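Local coordinates for protein hydrogenase maturation factor (Thermoanaerobacter tengcongensis, PDB 3VTH) that probably catalyses the ATP-dependent transfer of a carbamoyl group from carbamoyl phosphate to the C-terminal cysteine of HypE during [NiFe]-hydrogenase maturation, at residues K159-C164 against L357-I362; I522-L527 against E531-L536. All coordinates share one frame; numbering follows the deposited sequence.

Contact 1 of 2, residues K159-C164 against L357-I362; sequences KVFPMC and LNNRDI. With ZN (zinc ion), chain D.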
ATOM      1  N   LYS A 159       9.114  17.990  19.633  1.00 31.29           N
ATOM      2  CA  LYS A 159      10.124  18.249  20.657  1.00 32.75           C
ATOM      3  C   LYS A 159      10.668  19.677  20.622  1.00 33.81           C
ATOM      4  O   LYS A 159      11.277  20.119  21.588  1.00 34.39           O
ATOM      5  CB  LYS A 159      11.295  17.263  20.549  1.00 33.43           C
ATOM      6  CG  LYS A 159      12.228  17.519  19.356  1.00 34.42           C
ATOM      7  CD  LYS A 159      13.255  16.399  19.202  1.00 36.97           C
ATOM      8  CE  LYS A 159      14.148  16.641  17.987  1.00 38.02           C
ATOM      9  NZ  LYS A 159      15.224  15.610  17.916  1.00 40.09           N
ATOM     10  N   VAL A 160      10.478  20.384  19.508  1.00 33.61           N
ATOM     11  CA  VAL A 160      10.905  21.788  19.429  1.00 34.70           C
ATOM     12  C   VAL A 160       9.725  22.756  19.554  1.00 34.20           C
ATOM     13  O   VAL A 160       9.861  23.954  19.295  1.00 34.62           O
ATOM     14  CB  VAL A 160      11.759  22.090  18.172  1.00 35.54           C
ATOM     15  CG1 VAL A 160      13.070  21.317  18.225  1.00 36.25           C
ATOM     16  CG2 VAL A 160      10.977  21.798  16.867  1.00 34.55           C
ATOM     17  N   PHE A 161       8.572  22.224  19.952  1.00 32.64           N
ATOM     18  CA  PHE A 161       7.391  23.030  20.239  1.00 32.44           C
ATOM     19  C   PHE A 161       6.942  22.845  21.692  1.00 32.71           C
ATOM     20  O   PHE A 161       5.960  22.152  21.945  1.00 32.30           O
ATOM     21  CB  PHE A 161       6.252  22.637  19.299  1.00 31.32           C
ATOM     22  CG  PHE A 161       6.493  22.999  17.862  1.00 31.86           C
ATOM     23  CD1 PHE A 161       6.317  24.321  17.420  1.00 33.33           C
ATOM     24  CD2 PHE A 161       6.897  22.027  16.943  1.00 31.05           C
ATOM     25  CE1 PHE A 161       6.549  24.666  16.089  1.00 32.76           C
ATOM     26  CE2 PHE A 161       7.120  22.367  15.602  1.00 32.50           C
ATOM     27  CZ  PHE A 161       6.941  23.686  15.177  1.00 32.87           C
ATOM     28  N   PRO A 162       7.652  23.457  22.659  1.00 34.27           N
ATOM     29  CA  PRO A 162       7.215  23.302  24.058  1.00 34.90           C
ATOM     30  C   PRO A 162       5.808  23.863  24.289  1.00 35.21           C
ATOM     31  O   PRO A 162       5.461  24.909  23.732  1.00 36.27           O
ATOM     32  CB  PRO A 162       8.259  24.101  24.852  1.00 35.96           C
ATOM     33  CG  PRO A 162       8.828  25.049  23.889  1.00 37.20           C
ATOM     34  CD  PRO A 162       8.824  24.343  22.550  1.00 34.81           C
ATOM     35  N   MET A 163       5.014  23.162  25.093  1.00 34.92           N
ATOM     36  CA  MET A 163       3.619  23.539  25.338  1.00 35.51           C
ATOM     37  C   MET A 163       3.549  24.886  26.040  1.00 36.37           C
ATOM     38  O   MET A 163       4.337  25.162  26.951  1.00 36.06           O
ATOM     39  CB  MET A 163       2.921  22.525  26.254  1.00 35.73           C
ATOM     40  CG  MET A 163       2.732  21.133  25.708  1.00 37.71           C
ATOM     41  SD  MET A 163       1.987  20.072  26.998  1.00 42.76           S
ATOM     42  CE  MET A 163       3.307  19.955  28.218  1.00 43.87           C
ATOM     43  N   CYS A 164       2.587  25.705  25.618  1.00 36.48           N
ATOM     44  CA  CYS A 164       2.243  26.930  26.329  1.00 37.56           C
ATOM     45  C   CYS A 164       1.537  26.574  27.644  1.00 38.26           C
ATOM     46  O   CYS A 164       1.158  25.414  27.869  1.00 37.40           O
ATOM     47  CB  CYS A 164       1.335  27.814  25.474  1.00 37.70           C
ATOM     48  SG  CYS A 164      -0.348  27.153  25.263  1.00 37.88           S
ATOM     49  N   LEU A 357       3.833  25.840   3.066  1.00 28.63           N
ATOM     50  CA  LEU A 357       4.825  25.225   3.937  1.00 28.57           C
ATOM     51  C   LEU A 357       4.312  25.130   5.381  1.00 27.95           C
ATOM     52  O   LEU A 357       3.288  25.714   5.715  1.00 27.72           O
ATOM     53  CB  LEU A 357       6.061  26.125   3.933  1.00 29.52           C
ATOM     54  CG  LEU A 357       7.227  26.017   2.946  1.00 32.00           C
ATOM     55  CD1 LEU A 357       6.914  25.345   1.599  1.00 28.49           C
ATOM     56  CD2 LEU A 357       7.880  27.364   2.762  1.00 31.57           C
ATOM     57  N   ASN A 358       5.032  24.385   6.230  1.00 27.12           N
ATOM     58  CA  ASN A 358       4.867  24.507   7.674  1.00 26.65           C
ATOM     59  C   ASN A 358       6.171  24.148   8.382  1.00 27.40           C
ATOM     60  O   ASN A 358       7.082  23.585   7.765  1.00 27.82           O
ATOM     61  CB  ASN A 358       3.672  23.673   8.186  1.00 25.87           C
ATOM     62  CG  ASN A 358       3.930  22.183   8.161  1.00 25.54           C
ATOM     63  OD1 ASN A 358       4.852  21.678   8.828  1.00 25.78           O
ATOM     64  ND2 ASN A 358       3.091  21.455   7.424  1.00 25.15           N
ATOM     65  N   ASN A 359       6.273  24.472   9.669  1.00 27.35           N
ATOM     66  CA  ASN A 359       7.526  24.247  10.373  1.00 28.30           C
ATOM     67  C   ASN A 359       7.511  23.026  11.287  1.00 28.23           C
ATOM     68  O   ASN A 359       8.304  22.957  12.203  1.00 29.89           O
ATOM     69  CB  ASN A 359       7.955  25.519  11.138  1.00 28.97           C
ATOM     70  CG  ASN A 359       6.924  25.953  12.168  1.00 28.86           C
ATOM     71  OD1 ASN A 359       5.794  25.446  12.197  1.00 28.71           O
ATOM     72  ND2 ASN A 359       7.308  26.872  13.030  1.00 27.31           N
ATOM     73  N   ARG A 360       6.623  22.058  11.046  1.00 28.01           N
ATOM     74  CA  ARG A 360       6.697  20.778  11.767  1.00 28.69           C
ATOM     75  C   ARG A 360       7.497  19.792  10.918  1.00 28.76           C
ATOM     76  O   ARG A 360       7.044  19.385   9.840  1.00 28.63           O
ATOM     77  CB  ARG A 360       5.297  20.205  12.089  1.00 27.72           C
ATOM     78  CG  ARG A 360       5.328  18.887  12.922  1.00 29.46           C
ATOM     79  CD  ARG A 360       3.925  18.341  13.267  1.00 29.51           C
ATOM     80  NE  ARG A 360       3.103  18.131  12.066  1.00 30.98           N
ATOM     81  CZ  ARG A 360       1.771  18.096  12.060  1.00 30.96           C
ATOM     82  NH1 ARG A 360       1.097  18.241  13.188  1.00 32.65           N
ATOM     83  NH2 ARG A 360       1.106  17.910  10.925  1.00 30.87           N
ATOM     84  N   ASP A 361       8.679  19.410  11.389  1.00 29.78           N
ATOM     85  CA  ASP A 361       9.522  18.450  10.644  1.00 30.28           C
ATOM     86  C   ASP A 361       8.796  17.157  10.310  1.00 29.01           C
ATOM     87  O   ASP A 361       8.070  16.603  11.137  1.00 28.03           O
ATOM     88  CB  ASP A 361      10.793  18.105  11.411  1.00 32.18           C
ATOM     89  CG  ASP A 361      11.792  19.246  11.436  1.00 37.24           C
ATOM     90  OD1 ASP A 361      12.866  19.046  12.038  1.00 41.98           O
ATOM     91  OD2 ASP A 361      11.522  20.336  10.855  1.00 40.14           O
ATOM     92  N   ILE A 362       8.967  16.702   9.073  1.00 27.92           N
ATOM     93  CA  ILE A 362       8.530  15.362   8.690  1.00 27.16           C
ATOM     94  C   ILE A 362       9.777  14.510   8.847  1.00 28.04           C
ATOM     95  O   ILE A 362      10.791  14.762   8.188  1.00 28.66           O
ATOM     96  CB  ILE A 362       7.998  15.293   7.239  1.00 26.66           C
ATOM     97  CG1 ILE A 362       6.722  16.134   7.100  1.00 24.67           C
ATOM     98  CG2 ILE A 362       7.753  13.796   6.801  1.00 24.76           C
ATOM     99  CD1 ILE A 362       6.266  16.360   5.623  1.00 25.32           C
TER
HETATM  100 ZN    ZN D 802      -0.574  25.838  23.361  1.00 35.94          ZN
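F161 points the far end of its ring at N359, and this one aromatic side chain carries nearly all of the contact between loop 159-164 and segment 357-362. The leading atom is CZ, which lies 3.4 Å from the backbone O of N359; that oxygen sits at the ring edge, near the ring plane, where the aromatic C-H groups carry a slight positive charge. The side-chain amide of N359 reaches the same end of the ring, with its OD1 3.6 Å from F161 CZ and its ND2 3.8 Å from F161 CE1. Ring and amide planes are 72° apart, so the two groups are far from stacked. The amide reaches this place because CG of N359 stands between its backbone N and carbonyl carbon (chi1 60°). Its OD1 is also held by the backbone N of S192, beyond the second zinc-binding CxxC pair. On the CE2 side of the ring, R360 adds its CA, 4.2 Å from F161 CE2, in an oblique approach. The backbone leading into R360 is held in an Asx turn: N358 OD1 accepts R360 N at 2.9 Å, in the carbonyl plane and on a lone pair. Three residues after F161, C164 SG binds zinc at 2.3 Å, and C167, C186 and C189 complete the site. The contact thus sets a zinc-finger loop against the loop that directly follows strand 354-358 in the YrdC-like domain. With no hydrogen bond across the two segments, their direct attachment rests on van der Waals contact and weak edge electrostatics.

Contact 2 of 2, residues I522-L527 against E531-L536; sequences ILVCDL and ERIAHL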
ATOM      1  N   ILE A 522       1.267 -21.566 -12.947  1.00 27.29           N
ATOM      2  CA  ILE A 522       0.569 -22.289 -11.900  1.00 28.74           C
ATOM      3  C   ILE A 522       1.596 -23.153 -11.201  1.00 28.87           C
ATOM      4  O   ILE A 522       2.307 -23.954 -11.821  1.00 29.02           O
ATOM      5  CB  ILE A 522      -0.596 -23.204 -12.388  1.00 29.89           C
ATOM      6  CG1 ILE A 522      -1.454 -22.540 -13.461  1.00 31.53           C
ATOM      7  CG2 ILE A 522      -1.456 -23.676 -11.181  1.00 30.93           C
ATOM      8  CD1 ILE A 522      -2.163 -21.349 -13.058  1.00 33.51           C
ATOM      9  N   LEU A 523       1.682 -22.957  -9.902  1.00 28.82           N
ATOM     10  CA  LEU A 523       2.612 -23.688  -9.073  1.00 29.60           C
ATOM     11  C   LEU A 523       1.834 -24.543  -8.100  1.00 30.03           C
ATOM     12  O   LEU A 523       0.665 -24.263  -7.802  1.00 30.15           O
ATOM     13  CB  LEU A 523       3.460 -22.697  -8.270  1.00 29.10           C
ATOM     14  CG  LEU A 523       4.063 -21.517  -9.028  1.00 30.09           C
ATOM     15  CD1 LEU A 523       4.855 -20.623  -8.054  1.00 31.24           C
ATOM     16  CD2 LEU A 523       4.963 -22.027 -10.190  1.00 29.19           C
ATOM     17  N   VAL A 524       2.479 -25.591  -7.612  1.00 30.28           N
ATOM     18  CA  VAL A 524       2.085 -26.164  -6.345  1.00 30.86           C
ATOM     19  C   VAL A 524       3.210 -25.795  -5.384  1.00 30.99           C
ATOM     20  O   VAL A 524       4.366 -26.158  -5.608  1.00 30.73           O
ATOM     21  CB  VAL A 524       1.888 -27.677  -6.426  1.00 32.07           C
ATOM     22  CG1 VAL A 524       1.716 -28.262  -5.030  1.00 33.21           C
ATOM     23  CG2 VAL A 524       0.677 -28.008  -7.318  1.00 31.45           C
ATOM     24  N   CYS A 525       2.883 -25.034  -4.346  1.00 30.90           N
ATOM     25  CA  CYS A 525       3.915 -24.612  -3.407  1.00 31.55           C
ATOM     26  C   CYS A 525       3.487 -24.543  -1.959  1.00 31.01           C
ATOM     27  O   CYS A 525       2.300 -24.423  -1.635  1.00 30.42           O
ATOM     28  CB  CYS A 525       4.521 -23.275  -3.824  1.00 31.18           C
ATOM     29  SG  CYS A 525       3.349 -21.955  -4.080  1.00 34.50           S
ATOM     30  N   ASP A 526       4.479 -24.637  -1.088  1.00 31.23           N
ATOM     31  CA  ASP A 526       4.278 -24.315   0.316  1.00 31.70           C
ATOM     32  C   ASP A 526       5.214 -23.157   0.614  1.00 30.46           C
ATOM     33  O   ASP A 526       5.639 -22.476  -0.305  1.00 29.16           O
ATOM     34  CB  ASP A 526       4.523 -25.540   1.219  1.00 32.90           C
ATOM     35  CG  ASP A 526       5.887 -26.198   0.993  1.00 35.10           C
ATOM     36  OD1 ASP A 526       6.822 -25.549   0.474  1.00 34.56           O
ATOM     37  OD2 ASP A 526       6.025 -27.394   1.346  1.00 40.34           O
ATOM     38  N   LEU A 527       5.564 -22.945   1.878  1.00 30.65           N
ATOM     39  CA  LEU A 527       6.440 -21.826   2.215  1.00 30.15           C
ATOM     40  C   LEU A 527       7.920 -22.180   2.028  1.00 31.10           C
ATOM     41  O   LEU A 527       8.790 -21.345   2.234  1.00 31.97           O
ATOM     42  CB  LEU A 527       6.179 -21.348   3.649  1.00 30.26           C
ATOM     43  CG  LEU A 527       4.823 -20.701   3.998  1.00 30.60           C
ATOM     44  CD1 LEU A 527       4.754 -20.346   5.480  1.00 29.37           C
ATOM     45  CD2 LEU A 527       4.561 -19.458   3.155  1.00 29.55           C
ATOM     46  N   GLU A 531       6.685 -26.240  -7.093  1.00 31.49           N
ATOM     47  CA  GLU A 531       6.791 -27.027  -8.312  1.00 32.60           C
ATOM     48  C   GLU A 531       5.992 -26.285  -9.384  1.00 31.42           C
ATOM     49  O   GLU A 531       4.853 -25.901  -9.151  1.00 30.33           O
ATOM     50  CB  GLU A 531       6.262 -28.461  -8.117  1.00 34.37           C
ATOM     51  CG  GLU A 531       6.296 -29.275  -9.438  1.00 38.02           C
ATOM     52  CD  GLU A 531       5.801 -30.729  -9.325  1.00 44.02           C
ATOM     53  OE1 GLU A 531       5.334 -31.148  -8.239  1.00 46.18           O
ATOM     54  OE2 GLU A 531       5.873 -31.448 -10.348  1.00 44.36           O
ATOM     55  N   ARG A 532       6.602 -26.068 -10.543  1.00 30.51           N
ATOM     56  CA  ARG A 532       5.931 -25.396 -11.642  1.00 29.16           C
ATOM     57  C   ARG A 532       5.092 -26.421 -12.390  1.00 29.66           C
ATOM     58  O   ARG A 532       5.625 -27.402 -12.907  1.00 29.56           O
ATOM     59  CB  ARG A 532       6.966 -24.807 -12.589  1.00 29.52           C
ATOM     60  CG  ARG A 532       6.381 -23.833 -13.597  1.00 30.31           C
ATOM     61  CD  ARG A 532       7.403 -23.615 -14.709  1.00 31.72           C
ATOM     62  NE  ARG A 532       7.099 -22.420 -15.487  1.00 30.44           N
ATOM     63  CZ  ARG A 532       7.773 -22.068 -16.570  1.00 30.08           C
ATOM     64  NH1 ARG A 532       8.778 -22.833 -17.008  1.00 28.30           N
ATOM     65  NH2 ARG A 532       7.435 -20.960 -17.211  1.00 29.09           N
ATOM     66  N   ILE A 533       3.785 -26.193 -12.464  1.00 28.07           N
ATOM     67  CA  ILE A 533       2.875 -27.196 -13.017  1.00 28.45           C
ATOM     68  C   ILE A 533       2.409 -26.809 -14.414  1.00 28.09           C
ATOM     69  O   ILE A 533       2.233 -27.672 -15.276  1.00 27.82           O
ATOM     70  CB  ILE A 533       1.645 -27.407 -12.106  1.00 29.05           C
ATOM     71  CG1 ILE A 533       2.088 -27.732 -10.671  1.00 31.15           C
ATOM     72  CG2 ILE A 533       0.712 -28.503 -12.666  1.00 31.05           C
ATOM     73  CD1 ILE A 533       2.854 -29.050 -10.543  1.00 34.02           C
ATOM     74  N   ALA A 534       2.197 -25.513 -14.628  1.00 26.36           N
ATOM     75  CA  ALA A 534       1.620 -25.037 -15.897  1.00 26.96           C
ATOM     76  C   ALA A 534       2.098 -23.622 -16.200  1.00 26.00           C
ATOM     77  O   ALA A 534       2.436 -22.871 -15.293  1.00 25.81           O
ATOM     78  CB  ALA A 534       0.069 -25.087 -15.858  1.00 26.79           C
ATOM     79  N   HIS A 535       2.154 -23.287 -17.485  1.00 26.46           N
ATOM     80  CA  HIS A 535       2.546 -21.950 -17.920  1.00 26.10           C
ATOM     81  C   HIS A 535       2.063 -21.708 -19.344  1.00 26.15           C
ATOM     82  O   HIS A 535       1.518 -22.605 -19.964  1.00 27.31           O
ATOM     83  CB  HIS A 535       4.069 -21.770 -17.811  1.00 25.85           C
ATOM     84  CG  HIS A 535       4.869 -22.680 -18.694  1.00 27.44           C
ATOM     85  ND1 HIS A 535       5.277 -22.314 -19.960  1.00 25.07           N
ATOM     86  CD2 HIS A 535       5.391 -23.916 -18.475  1.00 28.83           C
ATOM     87  CE1 HIS A 535       5.988 -23.294 -20.494  1.00 26.81           C
ATOM     88  NE2 HIS A 535       6.076 -24.275 -19.615  1.00 28.14           N
ATOM     89  N   LEU A 536       2.246 -20.496 -19.846  1.00 25.47           N
ATOM     90  CA  LEU A 536       1.939 -20.184 -21.250  1.00 25.74           C
ATOM     91  C   LEU A 536       3.111 -20.555 -22.156  1.00 25.79           C
ATOM     92  O   LEU A 536       4.260 -20.455 -21.727  1.00 25.78           O
ATOM     93  CB  LEU A 536       1.597 -18.699 -21.404  1.00 25.09           C
ATOM     94  CG  LEU A 536       0.279 -18.228 -20.783  1.00 26.58           C
ATOM     95  CD1 LEU A 536       0.049 -16.718 -21.047  1.00 27.56           C
ATOM     96  CD2 LEU A 536      -0.917 -19.047 -21.295  1.00 27.75           C
TER
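A classic beta bulge interrupts the antiparallel hairpin of strands 517-525 and 530-542, where I533 and A534 both face I522. Its signature is the carbonyl of I522, which accepts two backbone N-H groups: I533 N at 2.8 Å, almost in line with the C=O bond, and A534 N at 3.2 Å, in the carbonyl plane on a lone pair. The return bond, I522 N to A534 O at 2.9 Å, is nearly straight at hydrogen (173°), although its donor stands above the carbonyl plane. Beyond the bulge the pairing is regular: V524 and E531 form a hydrogen-bonded pair with N-to-O distances of 2.8 Å in both directions, and L523 and R532 form the non-hydrogen-bonded pair between. The N-to-C directions of segments 522-525 and 531-536 differ by 156°. This hairpin belongs to the mixed sheet of the Kae1-like carbamoyltransferase domain, in which strand 501-507 flanks 517-525 on its other side. The extra residue changes where I533 points. Its CG1, anti to the carbonyl carbon (chi1 -54°), meets V524 CG2 at 3.6 Å, the two side chains crossing at a slant. On this same side I522 CG1 lies 3.8 Å from A534 CB, and helix 666-692 packs over the group through I688 and L684. On the other face L523 CD2 rests 3.8 Å from R532 CA, its branch beside the start of the arginine chain. R532 extends from there to a salt bridge with E521, a hydrogen bond to Y538 and a cation-pi contact with W518, while the ring of H535 covers one face of its guanidinium, CD2 lying 3.6 Å above the plane.

The two contacts share no secondary-structure element: their centres are 53 Å apart, on opposite sides of the chain's centre, and their nearest atoms are about 34 Å apart. Both are partly buried, but contact 2 buries 324 Å² against 132 Å² in contact 1 and has four buried residues among its seven touching ones, against one in three. Contact 1 joins parts of the chain 193 residues apart, with loop residues meeting on both sides and no hydrogen bond between them. Contact 2 joins neighbouring strands within one domain through five backbone hydrogen bonds. Their metal surroundings differ too: contact 1 contains a zinc ligand, whereas contact 2 lies about 11 Å from the iron, measured from the L523 side chain.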